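Side-chain contacts in ancestral D-type dye decolorizing peroxidase (Geotrichum candidum, PDB 7ANV), which probably uses its haem and hydrogen peroxide to oxidise dyes and other electron donors, as expected of a dye-decolorizing peroxidase: residues A[3-6]-A[12-15]; A[36-41]-A[80-85]; A[138-143]-A[175-180]; A[257-262]-A[374-379]; A[324-329]-A[334-339]. One frame throughout, in Å; residues are numbered along the deposited sequence.

Contact 1 of 5, residues A[3-6]-A[12-15]; sequences LDLN and ILGG
L3 reaches across to L13 with one methyl: CD1 of L3 stops 4.0 Å from CD1 of L13, and the two branched side chains cross at about a right angle. Its CG lies beside the backbone N and opposite the carbonyl carbon (chi1 -61°), a torsion that turns the branch toward 12-15. L3 also packs on F209 and R229, so a branched apolar residue suits this position.

D4 turns to the outer side and works within its own segment. Its OD1 accepts the backbone N of N6 at 3.0 Å, approached from above the carboxylate plane, and this closes an Asx turn that bends the chain at L5.

L5 then brings CD2 to 4.2 Å from CD1 of L13, the same methyl that L3 meets. The leucine of 12-15 therefore presents a single branch to two leucines two positions apart, across backbones whose nearest CA atoms, those of L5 and L13, are 8.2 Å apart. L5 is also joined by its backbone to A49, while N6 OD1 bonds T47 OG1.

With L13 O bonded to T48 OG1, both segments are moored near the start of helix 48-59. In this light apolar contact two leucines of an N-terminal arm, bent by the Asx turn at D4, pack on L13 in the loop that leads into the first strand of a ferredoxin-like half of the peroxidase.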
# COMPACT_ATOMS: atom_id res chain seq x y z
N LEU A 3 -17.04 -6.76 16.38
CA LEU A 3 -16.19 -7.55 15.45
C LEU A 3 -15.71 -8.80 16.17
O LEU A 3 -15.29 -8.70 17.36
CB LEU A 3 -15.01 -6.69 15.02
CG LEU A 3 -15.37 -5.41 14.30
CD1 LEU A 3 -14.13 -4.55 14.15
CD2 LEU A 3 -15.99 -5.71 12.95
N ASP A 4 -15.76 -9.94 15.49
CA ASP A 4 -15.17 -11.18 16.04
C ASP A 4 -13.77 -11.25 15.47
O ASP A 4 -13.60 -11.65 14.31
CB ASP A 4 -16.01 -12.40 15.76
CG ASP A 4 -15.33 -13.68 16.15
OD1 ASP A 4 -14.25 -13.65 16.89
OD2 ASP A 4 -15.85 -14.70 15.66
N LEU A 5 -12.80 -10.84 16.26
CA LEU A 5 -11.43 -10.71 15.74
C LEU A 5 -10.81 -12.09 15.51
O LEU A 5 -9.81 -12.14 14.82
CB LEU A 5 -10.61 -9.88 16.72
CG LEU A 5 -11.08 -8.45 16.95
CD1 LEU A 5 -10.05 -7.76 17.83
CD2 LEU A 5 -11.27 -7.70 15.66
N ASN A 6 -11.40 -13.17 16.04
CA ASN A 6 -10.90 -14.52 15.79
C ASN A 6 -11.50 -15.09 14.50
O ASN A 6 -11.16 -16.27 14.19
CB ASN A 6 -11.12 -15.47 16.96
CG ASN A 6 -10.05 -16.52 17.09
OD1 ASN A 6 -8.87 -16.34 16.75
ND2 ASN A 6 -10.46 -17.68 17.54
N ILE A 12 -5.34 -8.01 8.06
CA ILE A 12 -6.37 -7.01 7.70
C ILE A 12 -6.46 -5.97 8.83
O ILE A 12 -6.15 -4.78 8.61
CB ILE A 12 -7.72 -7.68 7.38
CG1 ILE A 12 -7.63 -8.69 6.24
CG2 ILE A 12 -8.77 -6.60 7.09
CD1 ILE A 12 -8.80 -9.64 6.15
N LEU A 13 -6.91 -6.40 10.00
CA LEU A 13 -6.99 -5.57 11.21
C LEU A 13 -5.80 -5.97 12.09
O LEU A 13 -5.62 -7.19 12.31
CB LEU A 13 -8.32 -5.79 11.91
CG LEU A 13 -9.61 -5.38 11.17
CD1 LEU A 13 -10.77 -5.45 12.12
CD2 LEU A 13 -9.51 -3.99 10.52
N GLY A 14 -5.03 -4.97 12.55
CA GLY A 14 -3.81 -5.16 13.35
C GLY A 14 -2.58 -5.26 12.48
O GLY A 14 -1.67 -4.43 12.64
N GLY A 15 -2.62 -6.18 11.53
CA GLY A 15 -1.52 -6.47 10.60
C GLY A 15 -0.50 -7.43 11.18
O GLY A 15 -0.20 -7.38 12.38

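Contact 2 of 5, residues A[36-41]-A[80-85]; sequences KHLKQL and VNIAFS
I82 is the bump of this interface, and its terminal CD1 sits over the dent where methyls of L38 and L41, one helical turn apart on 36-41, meet. That CD1 comes to 3.7 Å from CD2 of L41 and to 4.1 Å from CD1 of L38. Extension makes this possible: CG1 stands anti to the backbone N (chi1 -170°) and CD1 continues almost straight, driving the isoleucine away from the strand. Both leucines share one bent shape, CG anti to the backbone N with chi2 near 65°, which turns their forks toward the strand.

The second branch of L41 leans the other way, its CD1 resting 4.5 Å from CG1 of V80. Beta-branched V80 and I82, two apart on the strand, give the helix a broad apolar surface, whereas N81 between them points away and accepts D11 N on OD1.

Helix and strand segments run 147° apart with axes 11.5 Å from each other, a separation that side chains span. V80 and L41 also touch I161, while F486 and L482 cover L38 and I82. Thus helix 31-41 lies over strand 78-84, which is backbone-bonded to F475 through F84, and packs with helices 151-164 and 479-486.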
# COMPACT_ATOMS: atom_id res chain seq x y z
N LYS A 36 -8.98 -30.25 0.42
CA LYS A 36 -8.66 -31.15 1.57
C LYS A 36 -7.46 -30.59 2.31
O LYS A 36 -7.52 -30.52 3.56
CB LYS A 36 -8.30 -32.56 1.10
CG LYS A 36 -9.48 -33.33 0.54
CD LYS A 36 -10.62 -33.42 1.54
CE LYS A 36 -11.61 -34.51 1.20
NZ LYS A 36 -12.96 -34.17 1.68
N HIS A 37 -6.42 -30.21 1.57
CA HIS A 37 -5.17 -29.63 2.12
C HIS A 37 -5.47 -28.37 2.93
O HIS A 37 -4.89 -28.19 4.01
CB HIS A 37 -4.17 -29.34 1.00
CG HIS A 37 -3.65 -30.59 0.37
ND1 HIS A 37 -2.94 -30.57 -0.82
CD2 HIS A 37 -3.72 -31.89 0.76
CE1 HIS A 37 -2.60 -31.82 -1.11
NE2 HIS A 37 -3.06 -32.64 -0.17
N LEU A 38 -6.36 -27.53 2.41
CA LEU A 38 -6.70 -26.24 3.06
C LEU A 38 -7.24 -26.47 4.46
O LEU A 38 -6.96 -25.65 5.34
CB LEU A 38 -7.71 -25.50 2.19
CG LEU A 38 -8.03 -24.09 2.65
CD1 LEU A 38 -6.80 -23.20 2.58
CD2 LEU A 38 -9.15 -23.50 1.81
N LYS A 39 -7.90 -27.60 4.72
CA LYS A 39 -8.41 -27.93 6.08
C LYS A 39 -7.25 -27.96 7.09
O LYS A 39 -7.43 -27.52 8.24
CB LYS A 39 -9.17 -29.25 6.05
CG LYS A 39 -10.11 -29.43 7.22
CD LYS A 39 -10.98 -30.69 7.21
CE LYS A 39 -12.17 -30.49 8.13
NZ LYS A 39 -12.93 -31.74 8.40
N GLN A 40 -6.09 -28.44 6.66
CA GLN A 40 -4.87 -28.55 7.49
C GLN A 40 -4.16 -27.20 7.58
O GLN A 40 -3.46 -26.99 8.58
CB GLN A 40 -3.97 -29.66 6.94
CG GLN A 40 -4.73 -30.96 6.73
CD GLN A 40 -5.29 -31.46 8.03
OE1 GLN A 40 -4.61 -31.41 9.06
NE2 GLN A 40 -6.54 -31.91 8.01
N LEU A 41 -4.36 -26.29 6.63
CA LEU A 41 -3.75 -24.94 6.73
C LEU A 41 -4.51 -24.09 7.75
O LEU A 41 -3.91 -23.23 8.37
CB LEU A 41 -3.73 -24.25 5.37
CG LEU A 41 -3.08 -22.87 5.37
CD1 LEU A 41 -1.59 -22.97 5.61
CD2 LEU A 41 -3.36 -22.11 4.06
N VAL A 80 0.59 -16.12 9.28
CA VAL A 80 0.20 -16.76 7.98
C VAL A 80 -1.18 -16.26 7.60
O VAL A 80 -2.09 -16.38 8.41
CB VAL A 80 0.18 -18.30 8.04
CG1 VAL A 80 -0.15 -18.89 6.67
CG2 VAL A 80 1.51 -18.81 8.55
N ASN A 81 -1.33 -15.75 6.38
CA ASN A 81 -2.66 -15.44 5.81
C ASN A 81 -2.69 -16.02 4.39
O ASN A 81 -1.64 -16.35 3.81
CB ASN A 81 -2.94 -13.92 5.76
CG ASN A 81 -3.47 -13.26 7.01
OD1 ASN A 81 -3.98 -12.14 6.94
ND2 ASN A 81 -3.40 -13.91 8.15
N ILE A 82 -3.89 -16.11 3.85
CA ILE A 82 -4.11 -16.63 2.48
C ILE A 82 -5.20 -15.81 1.80
O ILE A 82 -6.22 -15.47 2.43
CB ILE A 82 -4.42 -18.13 2.50
CG1 ILE A 82 -4.39 -18.70 1.08
CG2 ILE A 82 -5.74 -18.43 3.25
CD1 ILE A 82 -4.42 -20.21 1.01
N ALA A 83 -5.02 -15.61 0.49
CA ALA A 83 -5.98 -14.82 -0.30
C ALA A 83 -6.06 -15.47 -1.69
O ALA A 83 -5.07 -16.05 -2.15
CB ALA A 83 -5.61 -13.36 -0.37
N PHE A 84 -7.18 -15.25 -2.35
CA PHE A 84 -7.55 -15.91 -3.62
C PHE A 84 -7.85 -14.84 -4.65
O PHE A 84 -8.57 -13.88 -4.36
CB PHE A 84 -8.75 -16.83 -3.41
CG PHE A 84 -8.44 -17.99 -2.52
CD1 PHE A 84 -7.89 -19.14 -3.03
CD2 PHE A 84 -8.67 -17.91 -1.15
CE1 PHE A 84 -7.57 -20.20 -2.20
CE2 PHE A 84 -8.29 -18.95 -0.32
CZ PHE A 84 -7.78 -20.10 -0.85
N SER A 85 -7.39 -15.05 -5.88
CA SER A 85 -7.80 -14.22 -7.04
C SER A 85 -9.14 -14.74 -7.55
O SER A 85 -9.51 -15.92 -7.25
CB SER A 85 -6.72 -14.29 -8.12
OG SER A 85 -6.72 -15.60 -8.66

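Contact 3 of 5, residues A[138-143]-A[175-180]; sequences KDIHGV and HEVLTI
V177 meets K138 and I140 as strand 174-183 passes the loop that precedes strand 142-148. Ahead of it, H175 pairs its backbone with K27, and E176 points away from the loop, where its OE2 takes the hydroxyl of T179 at 2.7 Å from above the carboxylate plane.

At V177 the two methyls divide the work. CG1, anti to the backbone N, lies 3.7 Å from CB of K138 and 3.8 Å from CG1 of I140, whereas CG2 faces the carbonyl oxygen of D139. A compact valine suits a position where a lysine stem and an isoleucine converge.

Here the strand is kinked: V177 and L178 both face F25, a classic beta bulge in the antiparallel sheet of a ferredoxin-like half, and V177 has a helical psi of -41°. Its carbonyl oxygen accepts NZ of K138 at 3.0 Å, in the carbonyl plane and on a lone pair. The lysine chain bends at chi2 and chi3 to slide past the valine and bring its ammonium there, although K138 is poorly ordered and exposed, so this bond is probably mobile.

Beyond the bulge, L178 turns to A134 and F135 of helix 133-137. T179 rests on T22 and F24 of neighbouring strand 20-28, and I180 returns to F135.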
# COMPACT_ATOMS: atom_id res chain seq x y z
N LYS A 138 1.10 -15.50 -16.36
CA LYS A 138 0.82 -16.75 -15.60
C LYS A 138 -0.51 -16.65 -14.83
O LYS A 138 -0.95 -15.52 -14.54
CB LYS A 138 2.06 -17.05 -14.76
CG LYS A 138 3.30 -17.35 -15.60
CD LYS A 138 4.20 -18.45 -15.05
CE LYS A 138 5.39 -17.92 -14.28
NZ LYS A 138 5.90 -18.91 -13.30
N ASP A 139 -1.11 -17.82 -14.54
CA ASP A 139 -2.43 -17.96 -13.88
C ASP A 139 -2.21 -18.04 -12.36
O ASP A 139 -2.02 -19.15 -11.79
CB ASP A 139 -3.23 -19.14 -14.47
CG ASP A 139 -4.70 -18.81 -14.70
OD1 ASP A 139 -5.03 -17.59 -14.70
OD2 ASP A 139 -5.51 -19.77 -14.86
N ILE A 140 -2.20 -16.88 -11.72
CA ILE A 140 -2.09 -16.78 -10.24
C ILE A 140 -3.50 -16.96 -9.65
O ILE A 140 -4.43 -16.13 -9.93
CB ILE A 140 -1.43 -15.46 -9.82
CG1 ILE A 140 0.02 -15.40 -10.31
CG2 ILE A 140 -1.51 -15.30 -8.31
CD1 ILE A 140 0.63 -14.04 -10.18
N HIS A 141 -3.63 -17.97 -8.81
CA HIS A 141 -4.91 -18.37 -8.16
C HIS A 141 -4.99 -17.84 -6.73
O HIS A 141 -6.09 -17.70 -6.22
CB HIS A 141 -5.06 -19.87 -8.21
CG HIS A 141 -5.32 -20.36 -9.61
ND1 HIS A 141 -5.38 -21.68 -9.91
CD2 HIS A 141 -5.61 -19.68 -10.74
CE1 HIS A 141 -5.65 -21.83 -11.21
NE2 HIS A 141 -5.77 -20.62 -11.75
N GLY A 142 -3.86 -17.52 -6.14
CA GLY A 142 -3.85 -17.08 -4.74
C GLY A 142 -2.47 -16.69 -4.30
O GLY A 142 -1.49 -16.92 -5.03
N VAL A 143 -2.39 -16.27 -3.05
CA VAL A 143 -1.11 -15.92 -2.43
C VAL A 143 -1.21 -16.33 -0.98
O VAL A 143 -2.23 -16.10 -0.32
CB VAL A 143 -0.77 -14.44 -2.63
CG1 VAL A 143 -1.79 -13.46 -2.04
CG2 VAL A 143 0.63 -14.15 -2.09
N HIS A 175 1.12 -25.34 -7.47
CA HIS A 175 2.39 -25.08 -8.18
C HIS A 175 2.78 -23.65 -7.81
O HIS A 175 1.92 -22.73 -7.92
CB HIS A 175 2.21 -25.32 -9.69
CG HIS A 175 3.27 -24.72 -10.57
ND1 HIS A 175 4.48 -25.35 -10.81
CD2 HIS A 175 3.32 -23.55 -11.26
CE1 HIS A 175 5.23 -24.60 -11.59
NE2 HIS A 175 4.55 -23.48 -11.88
N GLU A 176 4.02 -23.43 -7.43
CA GLU A 176 4.57 -22.08 -7.16
C GLU A 176 4.67 -21.32 -8.48
O GLU A 176 5.32 -21.84 -9.42
CB GLU A 176 5.92 -22.24 -6.48
CG GLU A 176 6.61 -20.92 -6.19
CD GLU A 176 8.04 -21.09 -5.72
OE1 GLU A 176 8.39 -22.22 -5.23
OE2 GLU A 176 8.79 -20.10 -5.83
N VAL A 177 4.09 -20.13 -8.59
CA VAL A 177 4.23 -19.24 -9.78
C VAL A 177 5.38 -18.28 -9.52
O VAL A 177 6.20 -18.03 -10.41
CB VAL A 177 2.93 -18.46 -10.06
CG1 VAL A 177 3.07 -17.53 -11.26
CG2 VAL A 177 1.75 -19.40 -10.24
N LEU A 178 5.47 -17.78 -8.30
CA LEU A 178 6.43 -16.72 -7.95
C LEU A 178 6.51 -16.68 -6.42
O LEU A 178 5.45 -16.75 -5.75
CB LEU A 178 5.97 -15.38 -8.53
CG LEU A 178 6.84 -14.17 -8.19
CD1 LEU A 178 8.21 -14.25 -8.86
CD2 LEU A 178 6.15 -12.87 -8.57
N THR A 179 7.72 -16.51 -5.91
CA THR A 179 7.92 -16.14 -4.50
C THR A 179 8.66 -14.82 -4.46
O THR A 179 9.64 -14.66 -5.24
CB THR A 179 8.67 -17.24 -3.75
OG1 THR A 179 7.92 -18.44 -3.94
CG2 THR A 179 8.80 -16.96 -2.27
N ILE A 180 8.21 -13.89 -3.61
CA ILE A 180 8.91 -12.58 -3.45
C ILE A 180 9.12 -12.45 -1.95
O ILE A 180 8.15 -12.54 -1.20
CB ILE A 180 8.12 -11.38 -4.02
CG1 ILE A 180 7.47 -11.68 -5.37
CG2 ILE A 180 9.06 -10.18 -4.06
CD1 ILE A 180 6.64 -10.55 -5.98

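Contact 4 of 5, residues A[257-262]-A[374-379]; sequences LVPEFN and PEVTPE. With SO4 (sulfate ion), chain G.
T377 OG1 is gripped from two directions. It donates to O1 of the sulfate ion at 2.7 Å, and it also accepts a backbone N just past 374-379, in the first turn of helix 378-383. The hydroxyl lies between the backbone N and the carbonyl carbon (chi1 70°), and threonine suits the place because one short OH serves both partners. The same anion, which probably comes from the crystallisation liquor, is bonded by H388 NE2 as well, and its O4 lies 3.6 Å from CB of E379.

T377 is the N-cap of that helix. Because its own backbone N is taken in turn by OE1 of E380, the pair closes a capping box, and P378 at the first helical position needs no N-H partner. The box fixes the chain immediately after V376, the residue that meets helix 258-267.

V376 spreads its two methyls over neighbouring residues of that helix's first turn. CG2 comes to 3.7 Å from CG1 of V258, and the two valines cross at a slant. CG1, anti to the backbone N, lies 4.2 Å from CG of P259. A proline fits early in a helix, where a missing N-H costs nothing, and its ring offers a rigid apolar surface that also touches E380 and T386. E375, just before V376, forms a salt bridge with R185. N262 ND2 bonds a glycerol close to V258, whose side chain is about 9 Å from the haem.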
# COMPACT_ATOMS: atom_id res chain seq x y z
N LEU A 257 13.69 3.51 -7.90
CA LEU A 257 14.97 3.95 -8.49
C LEU A 257 15.54 5.01 -7.55
O LEU A 257 15.24 6.22 -7.71
CB LEU A 257 14.70 4.50 -9.89
CG LEU A 257 14.05 3.51 -10.86
CD1 LEU A 257 13.90 4.18 -12.23
CD2 LEU A 257 14.84 2.23 -10.97
N VAL A 258 16.25 4.55 -6.52
CA VAL A 258 16.64 5.40 -5.36
C VAL A 258 17.70 6.41 -5.76
O VAL A 258 17.52 7.63 -5.56
CB VAL A 258 16.98 4.52 -4.14
CG1 VAL A 258 17.42 5.35 -2.96
CG2 VAL A 258 15.75 3.69 -3.77
N PRO A 259 18.80 6.02 -6.42
CA PRO A 259 19.79 7.02 -6.82
C PRO A 259 19.20 8.07 -7.78
O PRO A 259 19.57 9.26 -7.66
CB PRO A 259 20.88 6.19 -7.53
CG PRO A 259 20.68 4.81 -7.00
CD PRO A 259 19.19 4.65 -6.76
N GLU A 260 18.27 7.63 -8.64
CA GLU A 260 17.58 8.52 -9.61
C GLU A 260 16.69 9.52 -8.86
O GLU A 260 16.73 10.73 -9.17
CB GLU A 260 16.83 7.66 -10.64
CG GLU A 260 17.74 6.90 -11.56
CD GLU A 260 18.23 5.55 -11.09
OE1 GLU A 260 17.96 5.17 -9.90
OE2 GLU A 260 18.78 4.82 -11.93
N PHE A 261 15.95 9.07 -7.85
CA PHE A 261 15.15 9.97 -6.98
C PHE A 261 16.09 11.00 -6.33
O PHE A 261 15.83 12.23 -6.31
CB PHE A 261 14.38 9.12 -5.97
CG PHE A 261 13.53 9.92 -5.03
CD1 PHE A 261 12.27 10.33 -5.41
CD2 PHE A 261 13.96 10.21 -3.76
CE1 PHE A 261 11.49 11.07 -4.55
CE2 PHE A 261 13.17 10.93 -2.89
CZ PHE A 261 11.92 11.35 -3.28
N ASN A 262 17.18 10.49 -5.75
CA ASN A 262 18.15 11.35 -5.03
C ASN A 262 18.74 12.38 -5.99
O ASN A 262 18.93 13.53 -5.59
CB ASN A 262 19.20 10.50 -4.32
CG ASN A 262 18.65 9.92 -3.04
OD1 ASN A 262 17.81 10.56 -2.40
ND2 ASN A 262 19.14 8.75 -2.67
N PRO A 374 18.00 -5.24 -1.71
CA PRO A 374 19.15 -4.82 -0.93
C PRO A 374 19.19 -3.29 -0.81
O PRO A 374 18.52 -2.57 -1.60
CB PRO A 374 20.33 -5.33 -1.77
CG PRO A 374 19.81 -5.23 -3.18
CD PRO A 374 18.36 -5.66 -3.07
N GLU A 375 19.95 -2.84 0.17
CA GLU A 375 20.34 -1.43 0.32
C GLU A 375 21.14 -0.97 -0.89
O GLU A 375 21.73 -1.82 -1.57
CB GLU A 375 21.13 -1.19 1.59
CG GLU A 375 20.33 -1.47 2.84
CD GLU A 375 19.20 -0.47 2.98
OE1 GLU A 375 19.51 0.71 3.25
OE2 GLU A 375 18.03 -0.87 2.75
N VAL A 376 21.09 0.33 -1.16
CA VAL A 376 21.79 0.97 -2.31
C VAL A 376 23.29 0.75 -2.07
O VAL A 376 23.74 0.96 -0.94
CB VAL A 376 21.42 2.45 -2.43
CG1 VAL A 376 22.28 3.18 -3.45
CG2 VAL A 376 19.94 2.65 -2.74
N THR A 377 24.02 0.27 -3.06
CA THR A 377 25.46 -0.03 -2.92
C THR A 377 26.26 1.26 -3.12
O THR A 377 25.74 2.24 -3.65
CB THR A 377 25.89 -1.09 -3.94
OG1 THR A 377 25.84 -0.40 -5.19
CG2 THR A 377 25.02 -2.33 -3.92
N PRO A 378 27.53 1.32 -2.63
CA PRO A 378 28.38 2.46 -2.94
C PRO A 378 28.39 2.78 -4.45
O PRO A 378 28.27 3.96 -4.79
CB PRO A 378 29.74 2.03 -2.39
CG PRO A 378 29.38 1.12 -1.23
CD PRO A 378 28.14 0.37 -1.70
N GLU A 379 28.50 1.77 -5.32
CA GLU A 379 28.58 2.05 -6.78
C GLU A 379 27.30 2.72 -7.27
O GLU A 379 27.40 3.67 -8.06
CB GLU A 379 28.83 0.82 -7.65
CG GLU A 379 28.99 1.19 -9.13
CD GLU A 379 30.06 2.21 -9.53
OE1 GLU A 379 31.04 2.45 -8.75
OE2 GLU A 379 29.94 2.77 -10.66
S SO4 G . 27.31 -2.99 -7.40
O1 SO4 G . 26.19 -2.07 -7.28
O2 SO4 G . 28.10 -2.95 -6.20
O3 SO4 G . 26.81 -4.35 -7.58
O4 SO4 G . 28.09 -2.61 -8.55

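Contact 5 of 5, residues A[324-329]-A[334-339]; sequences DHPFAD and QTRCPF
Apolar packing joins P326 to R336 and A328 to F339. CD of the proline ring lies 3.6 Å from CD of R336, whose aliphatic stem crosses it at a slant; the peptide bond before P326 is cis, a geometry that proline tolerates far better than other residues. Further along, CB of A328 rests 3.6 Å from CE1 of F339. An alanine suits the spot, being small enough to let the ring approach its backbone.

Carbonyl oxygens make a second kind of contact, with carbon. H325 O is 3.2 Å from CD of R336, and A328 O, which is also bonded to S333 OG, lies in the plane of the F339 ring, at its edge, 3.5 Å from CZ. Aromatic C-H bonds carry a slight positive charge, so this approach is probably mildly favourable.

Hydrogen bonds hold the groups in place. OE1 of Q334 takes the backbone N of F339 at 2.9 Å, closing 334-339 on itself and placing the ring. R336 bends at chi3 (71°), and its NE donates to D301 O.

Both segments belong to the long connection between helices 309-312 and 342-346, and R344 of the latter packs on A328 and F339 alike.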
# COMPACT_ATOMS: atom_id res chain seq x y z
N ASP A 324 -5.91 22.46 6.81
CA ASP A 324 -7.01 23.45 7.04
C ASP A 324 -6.49 24.84 7.41
O ASP A 324 -7.38 25.71 7.72
CB ASP A 324 -8.02 22.99 8.10
CG ASP A 324 -7.43 22.78 9.48
OD1 ASP A 324 -6.20 23.05 9.64
OD2 ASP A 324 -8.20 22.35 10.39
N HIS A 325 -5.18 25.10 7.42
CA HIS A 325 -4.70 26.46 7.81
C HIS A 325 -3.36 26.73 7.13
O HIS A 325 -2.32 26.59 7.79
CB HIS A 325 -4.55 26.61 9.35
CG HIS A 325 -5.78 27.04 10.07
ND1 HIS A 325 -6.72 26.13 10.58
CD2 HIS A 325 -6.25 28.27 10.41
CE1 HIS A 325 -7.70 26.79 11.17
NE2 HIS A 325 -7.43 28.10 11.09
N PRO A 326 -3.31 27.09 5.83
CA PRO A 326 -4.48 27.43 5.02
C PRO A 326 -5.26 26.21 4.49
O PRO A 326 -4.67 25.12 4.36
CB PRO A 326 -3.86 28.19 3.83
CG PRO A 326 -2.46 27.60 3.65
CD PRO A 326 -2.06 27.13 5.04
N PHE A 327 -6.54 26.43 4.14
CA PHE A 327 -7.43 25.45 3.46
C PHE A 327 -7.21 25.52 1.94
O PHE A 327 -6.71 26.57 1.43
CB PHE A 327 -8.91 25.74 3.69
CG PHE A 327 -9.52 25.43 5.03
CD1 PHE A 327 -9.56 26.38 6.04
CD2 PHE A 327 -10.19 24.22 5.24
CE1 PHE A 327 -10.18 26.11 7.25
CE2 PHE A 327 -10.82 23.95 6.45
CZ PHE A 327 -10.81 24.90 7.45
N ALA A 328 -7.65 24.49 1.21
CA ALA A 328 -7.39 24.31 -0.24
C ALA A 328 -7.81 25.53 -1.07
O ALA A 328 -7.06 25.96 -1.93
CB ALA A 328 -8.10 23.07 -0.76
N ASP A 329 -8.96 26.11 -0.77
CA ASP A 329 -9.61 27.17 -1.60
C ASP A 329 -8.92 28.54 -1.46
O ASP A 329 -9.29 29.46 -2.21
CB ASP A 329 -11.12 27.21 -1.30
CG ASP A 329 -11.54 27.54 0.15
OD1 ASP A 329 -10.66 27.73 1.03
OD2 ASP A 329 -12.76 27.61 0.40
N GLN A 334 -0.79 26.34 -1.04
CA GLN A 334 0.23 25.25 -1.02
C GLN A 334 1.44 25.69 -0.18
O GLN A 334 2.49 25.02 -0.25
CB GLN A 334 0.63 24.88 -2.45
CG GLN A 334 -0.54 24.38 -3.27
CD GLN A 334 -0.09 23.82 -4.59
OE1 GLN A 334 0.36 22.67 -4.67
NE2 GLN A 334 -0.15 24.63 -5.64
N THR A 335 1.30 26.70 0.68
CA THR A 335 2.43 27.20 1.49
C THR A 335 3.03 26.06 2.32
O THR A 335 4.28 25.94 2.38
CB THR A 335 1.98 28.35 2.39
OG1 THR A 335 1.59 29.42 1.53
CG2 THR A 335 3.04 28.77 3.38
N ARG A 336 2.20 25.24 2.97
CA ARG A 336 2.70 24.24 3.94
C ARG A 336 2.85 22.87 3.28
O ARG A 336 3.80 22.16 3.62
CB ARG A 336 1.78 24.15 5.15
CG ARG A 336 1.52 25.50 5.79
CD ARG A 336 0.54 25.43 6.95
NE ARG A 336 1.16 24.78 8.09
CZ ARG A 336 1.88 25.42 9.01
NH1 ARG A 336 2.19 26.70 8.90
NH2 ARG A 336 2.35 24.75 10.04
N CYS A 337 1.95 22.50 2.38
CA CYS A 337 2.01 21.19 1.69
C CYS A 337 1.48 21.36 0.28
O CYS A 337 0.34 21.79 0.08
CB CYS A 337 1.16 20.18 2.43
SG CYS A 337 1.30 18.50 1.80
N PRO A 338 2.26 20.98 -0.74
CA PRO A 338 1.74 21.00 -2.10
C PRO A 338 0.50 20.10 -2.20
O PRO A 338 0.43 19.06 -1.55
CB PRO A 338 2.89 20.47 -2.94
CG PRO A 338 4.10 20.77 -2.08
CD PRO A 338 3.66 20.54 -0.66
N PHE A 339 -0.46 20.46 -3.05
CA PHE A 339 -1.63 19.58 -3.32
C PHE A 339 -1.17 18.19 -3.76
O PHE A 339 -1.75 17.15 -3.35
CB PHE A 339 -2.53 20.14 -4.41
CG PHE A 339 -3.39 21.29 -3.98
CD1 PHE A 339 -4.38 21.10 -3.01
CD2 PHE A 339 -3.20 22.56 -4.49
CE1 PHE A 339 -5.20 22.15 -2.64
CE2 PHE A 339 -4.01 23.61 -4.09
CZ PHE A 339 -4.98 23.40 -3.15

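Contacts 1, 2 and 3 follow one another along the chain; contact 4 then opens, and contact 5 falls wholly between its two segments. Contacts 2 and 3 have centres about 13 Å apart and touch through neighbouring strands 78-84 and 142-148, where A83 O meets V143 N and S85 OG meets I140 O. Contact 1 lies about 17 Å from contact 2, centre to centre, before the first strand of that sheet. The second four-stranded sheet repeats the same strand order, and contact 4 joins elements following its strands 247-256 and 366-372. Contact 5, about 46 Å from contact 2 centre to centre, belongs to an outlying loop. Together they sample both ferredoxin-like halves of the haem peroxidase.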